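Local coordinates for protein trypanothione-dependent glyoxalase I (Leishmania major, PDB 2C21) that is a nickel-containing glyoxalase I of the glyoxalase/bleomycin resistance/dioxygenase superfamily, built from paired beta-alpha-beta-beta-beta modules, at residues A[92-95]-A[96-100]. Numbering follows the deposited sequence. Where two conformers were deposited one is given.
Sequences VADM and RKHDV
M95 and V100 meet where helix 88-97 runs out, and the meeting illustrates how a helix can close its last turn with polar and apolar contacts together. M95 O accepts two backbone bonds, from H98 N at 2.8 Å and from V100 N at 3.3 Å, the donors arriving from opposite faces of its carbonyl plane. Alongside this double grip, M95 SD, in one of two deposited conformers, lies 3.8 Å from V100 CG1, an apolar contact across the turn. One residue earlier, D94 O accepts a side-chain bond: H98 ND1 donates at 3.1 Å and nearly straight (174°), with the oxygen in the ring plane. H98 CG stands anti to its carbonyl carbon (chi1 -70°), which, with the ring's turn at chi2, sets ND1 facing D94 O; H98 N adds a weak bond to the same oxygen. Regular helical bonding persists upstream, with R96 N 2.8 Å from V92 O. R96 NH2, in one of two conformers, passes V92 CG1 obliquely and forms a salt bridge with E105, while D94 OD2 pairs with R29 of helix 19-29. Positive phi at D99 (62°), with D99 N bonded to R96 O and V100 N to M95 O, completes a Schellman motif, through which the chain leaves the helix for strand 102-105 of its beta-alpha-beta-beta-beta module.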
ATOM      1  N   VAL A  92     -17.024  -7.299   9.995  1.00 39.05           N
ATOM      2  CA  VAL A  92     -17.876  -6.173   9.602  1.00 39.09           C
ATOM      3  C   VAL A  92     -18.899  -5.886  10.682  1.00 39.56           C
ATOM      4  O   VAL A  92     -19.152  -4.714  11.003  1.00 39.45           O
ATOM      5  CB  VAL A  92     -18.594  -6.416   8.238  1.00 39.03           C
ATOM      6  CG1 VAL A  92     -19.680  -5.362   7.987  1.00 38.64           C
ATOM      7  CG2 VAL A  92     -17.578  -6.403   7.085  1.00 39.53           C
ATOM      8  N   ALA A  93     -19.482  -6.960  11.232  1.00 39.73           N
ATOM      9  CA  ALA A  93     -20.364  -6.840  12.370  1.00 40.11           C
ATOM     10  C   ALA A  93     -19.632  -6.070  13.484  1.00 40.28           C
ATOM     11  O   ALA A  93     -20.090  -4.994  13.977  1.00 41.45           O
ATOM     12  CB  ALA A  93     -20.841  -8.240  12.845  1.00 39.89           C
ATOM     13  N   ASP A  94     -18.473  -6.689  13.917  1.00 40.31           N
ATOM     14  CA  ASP A  94     -17.709  -6.036  14.981  1.00 40.96           C
ATOM     15  C   ASP A  94     -17.463  -4.551  14.704  1.00 41.22           C
ATOM     16  O   ASP A  94     -17.586  -3.718  15.602  1.00 41.26           O
ATOM     17  CB  ASP A  94     -16.358  -6.717  15.185  1.00 41.32           C
ATOM     18  CG  ASP A  94     -15.687  -6.280  16.476  1.00 41.82           C
ATOM     19  OD1 ASP A  94     -16.328  -6.403  17.539  1.00 40.42           O
ATOM     20  OD2 ASP A  94     -14.532  -5.807  16.425  1.00 41.95           O
ATOM     21  N   MET A  95     -17.116  -4.236  13.459  1.00 40.92           N
ATOM     22  CA  MET A  95     -16.890  -2.852  13.047  1.00 41.28           C
ATOM     23  C   MET A  95     -18.150  -2.004  13.214  1.00 41.17           C
ATOM     24  O   MET A  95     -18.131  -0.959  13.885  1.00 41.41           O
ATOM     25  CB  MET A  95     -16.454  -2.816  11.578  0.50 41.09           C
ATOM     26  CG  MET A  95     -15.093  -3.430  11.300  0.50 41.35           C
ATOM     27  SD  MET A  95     -13.847  -2.159  10.993  0.50 41.09           S
ATOM     28  CE  MET A  95     -12.414  -3.181  10.668  0.50 41.43           C
ATOM     29  N   ARG A  96     -19.252  -2.476  12.633  1.00 41.10           N
ATOM     30  CA  ARG A  96     -20.520  -1.750  12.709  1.00 41.28           C
ATOM     31  C   ARG A  96     -20.929  -1.474  14.172  1.00 40.92           C
ATOM     32  O   ARG A  96     -21.522  -0.429  14.461  1.00 40.74           O
ATOM     33  CB  ARG A  96     -21.616  -2.545  11.990  0.50 41.42           C
ATOM     34  CG  ARG A  96     -22.839  -1.732  11.580  0.50 41.74           C
ATOM     35  CD  ARG A  96     -23.994  -2.639  11.149  0.50 42.13           C
ATOM     36  NE  ARG A  96     -23.620  -3.560  10.074  0.50 42.31           N
ATOM     37  CZ  ARG A  96     -23.515  -3.229   8.785  0.50 42.83           C
ATOM     38  NH1 ARG A  96     -23.744  -1.984   8.372  0.50 43.27           N
ATOM     39  NH2 ARG A  96     -23.167  -4.148   7.896  0.50 42.76           N
ATOM     40  N   LYS A  97     -20.599  -2.397  15.080  1.00 40.21           N
ATOM     41  CA  LYS A  97     -20.822  -2.183  16.522  1.00 40.42           C
ATOM     42  C   LYS A  97     -20.099  -0.936  17.054  1.00 40.17           C
ATOM     43  O   LYS A  97     -20.612  -0.235  17.926  1.00 40.14           O
ATOM     44  CB  LYS A  97     -20.399  -3.424  17.331  1.00 40.37           C
ATOM     45  CG  LYS A  97     -20.652  -3.326  18.841  1.00 40.50           C
ATOM     46  CD  LYS A  97     -20.682  -4.697  19.518  1.00 41.01           C
ATOM     47  CE  LYS A  97     -20.988  -4.569  21.025  1.00 41.73           C
ATOM     48  NZ  LYS A  97     -21.727  -5.734  21.627  1.00 42.24           N
ATOM     49  N   HIS A  98     -18.917  -0.662  16.513  1.00 40.14           N
ATOM     50  CA  HIS A  98     -18.100   0.468  16.950  1.00 40.03           C
ATOM     51  C   HIS A  98     -18.221   1.698  16.031  1.00 39.88           C
ATOM     52  O   HIS A  98     -17.338   2.546  16.006  1.00 39.54           O
ATOM     53  CB  HIS A  98     -16.649  -0.003  17.120  1.00 39.98           C
ATOM     54  CG  HIS A  98     -16.468  -0.927  18.286  1.00 40.17           C
ATOM     55  ND1 HIS A  98     -16.757  -2.274  18.222  1.00 41.01           N
ATOM     56  CD2 HIS A  98     -16.087  -0.684  19.562  1.00 40.73           C
ATOM     57  CE1 HIS A  98     -16.544  -2.825  19.406  1.00 40.76           C
ATOM     58  NE2 HIS A  98     -16.135  -1.883  20.235  1.00 40.65           N
ATOM     59  N   ASP A  99     -19.355   1.797  15.334  1.00 39.91           N
ATOM     60  CA  ASP A  99     -19.719   2.937  14.477  1.00 39.87           C
ATOM     61  C   ASP A  99     -18.776   3.180  13.298  1.00 39.57           C
ATOM     62  O   ASP A  99     -18.706   4.303  12.802  1.00 39.40           O
ATOM     63  CB  ASP A  99     -19.855   4.243  15.282  1.00 39.94           C
ATOM     64  CG  ASP A  99     -20.924   4.179  16.348  1.00 41.04           C
ATOM     65  OD1 ASP A  99     -22.046   3.684  16.073  1.00 41.50           O
ATOM     66  OD2 ASP A  99     -20.643   4.664  17.466  1.00 42.43           O
ATOM     67  N   VAL A 100     -18.065   2.148  12.843  1.00 39.42           N
ATOM     68  CA  VAL A 100     -17.187   2.288  11.675  1.00 39.24           C
ATOM     69  C   VAL A 100     -18.046   2.259  10.415  1.00 39.15           C
ATOM     70  O   VAL A 100     -18.831   1.317  10.234  1.00 38.54           O
ATOM     71  CB  VAL A 100     -16.157   1.154  11.595  1.00 39.20           C
ATOM     72  CG1 VAL A 100     -15.407   1.185  10.268  1.00 39.72           C
ATOM     73  CG2 VAL A 100     -15.170   1.252  12.743  1.00 40.31           C
TER